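Local coordinates for protein replisome organizer (Bacillus phage SPP1, PDB 1NO1) that probably loads the phage replicative helicase at the start of SPP1 DNA replication and inhibits it, at residues A32-Y40 / P59-K67. Residues are numbered along the deposited sequence; the frame is centred on the assembly and turned at random.
Sequences AWHRVLAEY and PPTVSDLLK
Val62 lies over one face of the Trp33 indole, its CB 4.0 Å from the centroid of the six-membered ring and 16° off the ring normal, a CH-pi contact made almost over the ring centre. The backbone N of Val62 comes over a face too, 3.8 Å from Trp33 CZ2, while Pro60 O sits at the ring edge, near its plane. Leu65 CD1 approaches Trp33 CZ3 obliquely. The second ring, that of Tyr40, carries Leu66 CD2 over the centre of one face and has Val36 O in plane at its edge; the other branch of Leu66, CD1, comes 3.9 Å from Tyr40 OH.

Between the rings the packing is aliphatic. Val62 CG2 stands anti to its own backbone N, which directs it into the notch between Val36 CG1 and Leu37 CG, 4.0 Å from each of them, and it meets Leu37 tip to tip. Leu66 straddles the same pair with its two methyls: CD1 goes to Val36 CG1, and CD2 reaches Leu37 CD2 at 3.9 Å.

The turn that presents Val62 is braced by Asp64. Its OD2 takes the Thr61 N-H through the anti lone pair, in a nearly straight bond (176°), and the Thr61 hydroxyl from above the carboxylate plane at 2.9 Å from OG1, so two donors grip one oxygen.

The contact thus joins the C-terminal part of helix 26-37, with the type I beta turn from Leu37 to Tyr40, to the chain that follows helix 42-55 in this compact all-helical domain. Trp33 also packs on Leu10 of helix 3-16, whereas Tyr40 touches Ile45 and Leu65 touches Leu49, both on helix 42-55.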
ATOM      1  N   ALA A  32       6.681  -8.599  -2.970  1.00 34.46           N
ATOM      2  CA  ALA A  32       7.670  -8.009  -2.063  1.00 34.57           C
ATOM      3  C   ALA A  32       7.036  -7.269  -0.869  1.00 34.69           C
ATOM      4  O   ALA A  32       7.489  -7.431   0.264  1.00 34.84           O
ATOM      5  CB  ALA A  32       8.638  -7.092  -2.824  1.00 33.94           C
ATOM      6  N   TRP A  33       5.995  -6.460  -1.104  1.00 34.23           N
ATOM      7  CA  TRP A  33       5.310  -5.794   0.016  1.00 33.66           C
ATOM      8  C   TRP A  33       4.729  -6.856   1.016  1.00 34.67           C
ATOM      9  O   TRP A  33       4.702  -6.655   2.254  1.00 35.82           O
ATOM     10  CB  TRP A  33       4.252  -4.766  -0.485  1.00 32.91           C
ATOM     11  CG  TRP A  33       4.800  -3.470  -1.079  1.00 30.89           C
ATOM     12  CD1 TRP A  33       5.990  -3.305  -1.785  1.00 31.03           C
ATOM     13  CD2 TRP A  33       4.214  -2.156  -0.997  1.00 30.32           C
ATOM     14  NE1 TRP A  33       6.142  -1.986  -2.148  1.00 31.16           N
ATOM     15  CE2 TRP A  33       5.075  -1.262  -1.680  1.00 29.33           C
ATOM     16  CE3 TRP A  33       3.038  -1.644  -0.419  1.00 33.56           C
ATOM     17  CZ2 TRP A  33       4.824   0.116  -1.764  1.00 31.54           C
ATOM     18  CZ3 TRP A  33       2.759  -0.266  -0.536  1.00 33.32           C
ATOM     19  CH2 TRP A  33       3.653   0.597  -1.203  1.00 32.29           C
ATOM     20  N   HIS A  34       4.321  -8.011   0.500  1.00 35.58           N
ATOM     21  CA  HIS A  34       3.777  -9.085   1.363  1.00 36.00           C
ATOM     22  C   HIS A  34       4.764  -9.675   2.377  1.00 36.22           C
ATOM     23  O   HIS A  34       4.352 -10.159   3.412  1.00 37.31           O
ATOM     24  CB  HIS A  34       3.137 -10.210   0.541  1.00 35.23           C
ATOM     25  CG  HIS A  34       2.613 -11.347   1.372  1.00 35.99           C
ATOM     26  ND1 HIS A  34       3.163 -12.615   1.335  1.00 38.58           N
ATOM     27  CD2 HIS A  34       1.580 -11.415   2.248  1.00 37.13           C
ATOM     28  CE1 HIS A  34       2.495 -13.413   2.154  1.00 38.09           C
ATOM     29  NE2 HIS A  34       1.525 -12.711   2.716  1.00 38.21           N
ATOM     30  N   ARG A  35       6.054  -9.632   2.086  1.00 36.82           N
ATOM     31  CA  ARG A  35       7.071 -10.111   3.020  1.00 37.13           C
ATOM     32  C   ARG A  35       7.052  -9.261   4.288  1.00 37.05           C
ATOM     33  O   ARG A  35       7.369  -9.743   5.387  1.00 37.05           O
ATOM     34  CB  ARG A  35       8.471 -10.035   2.382  1.00 36.96           C
ATOM     35  CG  ARG A  35       8.752 -11.094   1.323  1.00 38.88           C
ATOM     36  CD  ARG A  35      10.069 -10.898   0.511  1.00 42.76           C
ATOM     37  NE  ARG A  35      10.044 -11.619  -0.779  1.00 47.70           N
ATOM     38  CZ  ARG A  35      10.579 -11.158  -1.935  1.00 49.78           C
ATOM     39  NH1 ARG A  35      11.215  -9.979  -1.976  1.00 47.27           N
ATOM     40  NH2 ARG A  35      10.492 -11.891  -3.048  1.00 49.27           N
ATOM     41  N   VAL A  36       6.749  -7.981   4.113  1.00 36.44           N
ATOM     42  CA  VAL A  36       6.611  -7.094   5.235  1.00 36.47           C
ATOM     43  C   VAL A  36       5.177  -7.159   5.773  1.00 37.29           C
ATOM     44  O   VAL A  36       4.980  -7.275   6.970  1.00 37.55           O
ATOM     45  CB  VAL A  36       6.909  -5.651   4.821  1.00 36.81           C
ATOM     46  CG1 VAL A  36       6.494  -4.695   5.894  1.00 35.12           C
ATOM     47  CG2 VAL A  36       8.411  -5.478   4.508  1.00 36.31           C
ATOM     48  N   LEU A  37       4.176  -7.133   4.893  1.00 36.92           N
ATOM     49  CA  LEU A  37       2.791  -7.025   5.368  1.00 36.71           C
ATOM     50  C   LEU A  37       2.143  -8.267   5.998  1.00 36.40           C
ATOM     51  O   LEU A  37       1.081  -8.150   6.581  1.00 36.41           O
ATOM     52  CB  LEU A  37       1.878  -6.394   4.291  1.00 36.16           C
ATOM     53  CG  LEU A  37       2.191  -4.920   3.995  1.00 36.59           C
ATOM     54  CD1 LEU A  37       1.362  -4.335   2.847  1.00 36.23           C
ATOM     55  CD2 LEU A  37       1.978  -4.048   5.223  1.00 36.33           C
ATOM     56  N   ALA A  38       2.760  -9.446   5.903  1.00 36.39           N
ATOM     57  CA  ALA A  38       2.156 -10.656   6.519  1.00 36.46           C
ATOM     58  C   ALA A  38       1.986 -10.591   8.036  1.00 36.72           C
ATOM     59  O   ALA A  38       1.204 -11.350   8.631  1.00 35.19           O
ATOM     60  CB  ALA A  38       2.954 -11.937   6.156  1.00 36.59           C
ATOM     61  N   GLU A  39       2.716  -9.694   8.681  1.00 37.49           N
ATOM     62  CA  GLU A  39       2.591  -9.623  10.136  1.00 38.41           C
ATOM     63  C   GLU A  39       1.482  -8.650  10.601  1.00 38.19           C
ATOM     64  O   GLU A  39       1.133  -8.658  11.783  1.00 38.43           O
ATOM     65  CB  GLU A  39       3.958  -9.321  10.795  1.00 39.19           C
ATOM     66  N   TYR A  40       0.908  -7.874   9.666  1.00 37.07           N
ATOM     67  CA  TYR A  40      -0.102  -6.846   9.970  1.00 36.37           C
ATOM     68  C   TYR A  40      -1.567  -7.167   9.562  1.00 36.01           C
ATOM     69  O   TYR A  40      -1.802  -8.058   8.759  1.00 36.54           O
ATOM     70  CB  TYR A  40       0.345  -5.508   9.345  1.00 36.18           C
ATOM     71  CG  TYR A  40       1.652  -5.070   9.915  1.00 36.44           C
ATOM     72  CD1 TYR A  40       2.855  -5.546   9.373  1.00 37.96           C
ATOM     73  CD2 TYR A  40       1.697  -4.274  11.067  1.00 35.72           C
ATOM     74  CE1 TYR A  40       4.081  -5.204   9.931  1.00 39.12           C
ATOM     75  CE2 TYR A  40       2.903  -3.905  11.629  1.00 38.27           C
ATOM     76  CZ  TYR A  40       4.099  -4.374  11.054  1.00 42.16           C
ATOM     77  OH  TYR A  40       5.312  -4.038  11.611  1.00 43.80           O
ATOM     78  N   PRO A  59       3.491   9.523  -3.394  1.00 35.87           N
ATOM     79  CA  PRO A  59       2.977   8.233  -2.914  1.00 36.18           C
ATOM     80  C   PRO A  59       3.861   7.625  -1.818  1.00 36.83           C
ATOM     81  O   PRO A  59       5.062   7.913  -1.775  1.00 37.95           O
ATOM     82  CB  PRO A  59       3.005   7.346  -4.171  1.00 35.88           C
ATOM     83  CG  PRO A  59       3.155   8.292  -5.327  1.00 35.66           C
ATOM     84  CD  PRO A  59       3.872   9.508  -4.817  1.00 35.38           C
ATOM     85  N   PRO A  60       3.287   6.820  -0.932  1.00 36.68           N
ATOM     86  CA  PRO A  60       4.039   6.221   0.189  1.00 36.34           C
ATOM     87  C   PRO A  60       4.885   4.999  -0.166  1.00 37.00           C
ATOM     88  O   PRO A  60       4.628   4.395  -1.197  1.00 37.86           O
ATOM     89  CB  PRO A  60       2.903   5.748   1.117  1.00 35.23           C
ATOM     90  CG  PRO A  60       1.839   5.335   0.135  1.00 35.02           C
ATOM     91  CD  PRO A  60       1.844   6.511  -0.853  1.00 35.77           C
ATOM     92  N   THR A  61       5.869   4.641   0.669  1.00 36.82           N
ATOM     93  CA  THR A  61       6.564   3.355   0.522  1.00 37.01           C
ATOM     94  C   THR A  61       5.922   2.431   1.552  1.00 37.94           C
ATOM     95  O   THR A  61       5.122   2.896   2.378  1.00 36.73           O
ATOM     96  CB  THR A  61       7.992   3.501   0.914  1.00 37.31           C
ATOM     97  OG1 THR A  61       8.054   4.068   2.246  1.00 36.38           O
ATOM     98  CG2 THR A  61       8.653   4.552   0.026  1.00 37.12           C
ATOM     99  N   VAL A  62       6.278   1.145   1.556  1.00 37.34           N
ATOM    100  CA  VAL A  62       5.626   0.275   2.526  1.00 36.75           C
ATOM    101  C   VAL A  62       6.012   0.693   3.906  1.00 37.82           C
ATOM    102  O   VAL A  62       5.204   0.553   4.829  1.00 38.02           O
ATOM    103  CB  VAL A  62       5.944  -1.263   2.333  1.00 37.80           C
ATOM    104  CG1 VAL A  62       7.350  -1.573   2.660  1.00 34.28           C
ATOM    105  CG2 VAL A  62       5.010  -2.142   3.203  1.00 36.45           C
ATOM    106  N   SER A  63       7.228   1.212   4.118  1.00 37.87           N
ATOM    107  CA  SER A  63       7.514   1.624   5.499  1.00 37.36           C
ATOM    108  C   SER A  63       6.635   2.785   5.972  1.00 38.12           C
ATOM    109  O   SER A  63       6.429   2.967   7.162  1.00 38.71           O
ATOM    110  CB  SER A  63       8.968   1.976   5.705  1.00 37.05           C
ATOM    111  OG  SER A  63       9.244   3.281   5.238  1.00 39.17           O
ATOM    112  N   ASP A  64       6.133   3.608   5.073  1.00 38.91           N
ATOM    113  CA  ASP A  64       5.328   4.742   5.546  1.00 40.48           C
ATOM    114  C   ASP A  64       3.945   4.322   6.132  1.00 41.73           C
ATOM    115  O   ASP A  64       3.243   5.166   6.692  1.00 42.72           O
ATOM    116  CB  ASP A  64       5.037   5.721   4.384  1.00 39.96           C
ATOM    117  CG  ASP A  64       6.265   6.546   3.957  1.00 40.77           C
ATOM    118  OD1 ASP A  64       6.879   7.207   4.821  1.00 39.35           O
ATOM    119  OD2 ASP A  64       6.674   6.605   2.770  1.00 39.21           O
ATOM    120  N   LEU A  65       3.522   3.070   5.945  1.00 42.52           N
ATOM    121  CA  LEU A  65       2.182   2.651   6.373  1.00 43.69           C
ATOM    122  C   LEU A  65       2.153   1.834   7.657  1.00 43.91           C
ATOM    123  O   LEU A  65       1.083   1.497   8.156  1.00 44.16           O
ATOM    124  CB  LEU A  65       1.464   1.876   5.251  1.00 43.15           C
ATOM    125  CG  LEU A  65       1.479   2.574   3.893  1.00 41.61           C
ATOM    126  CD1 LEU A  65       1.052   1.694   2.740  1.00 38.37           C
ATOM    127  CD2 LEU A  65       0.590   3.859   3.924  1.00 43.81           C
ATOM    128  N   LEU A  66       3.303   1.546   8.226  1.00 45.05           N
ATOM    129  CA  LEU A  66       3.309   0.714   9.433  1.00 46.37           C
ATOM    130  C   LEU A  66       3.011   1.471  10.725  1.00 48.46           C
ATOM    131  O   LEU A  66       2.732   0.853  11.785  1.00 49.00           O
ATOM    132  CB  LEU A  66       4.610  -0.058   9.563  1.00 45.30           C
ATOM    133  CG  LEU A  66       4.990  -0.802   8.286  1.00 41.73           C
ATOM    134  CD1 LEU A  66       6.134  -1.754   8.614  1.00 35.71           C
ATOM    135  CD2 LEU A  66       3.797  -1.557   7.684  1.00 39.62           C
ATOM    136  N   LYS A  67       3.084   2.798  10.663  1.00 50.07           N
ATOM    137  CA  LYS A  67       2.681   3.617  11.825  1.00 51.44           C
ATOM    138  C   LYS A  67       2.034   4.944  11.359  1.00 51.96           C
ATOM    139  O   LYS A  67       1.702   5.126  10.145  1.00 51.78           O
ATOM    140  CB  LYS A  67       3.864   3.850  12.789  1.00 52.22           C
TER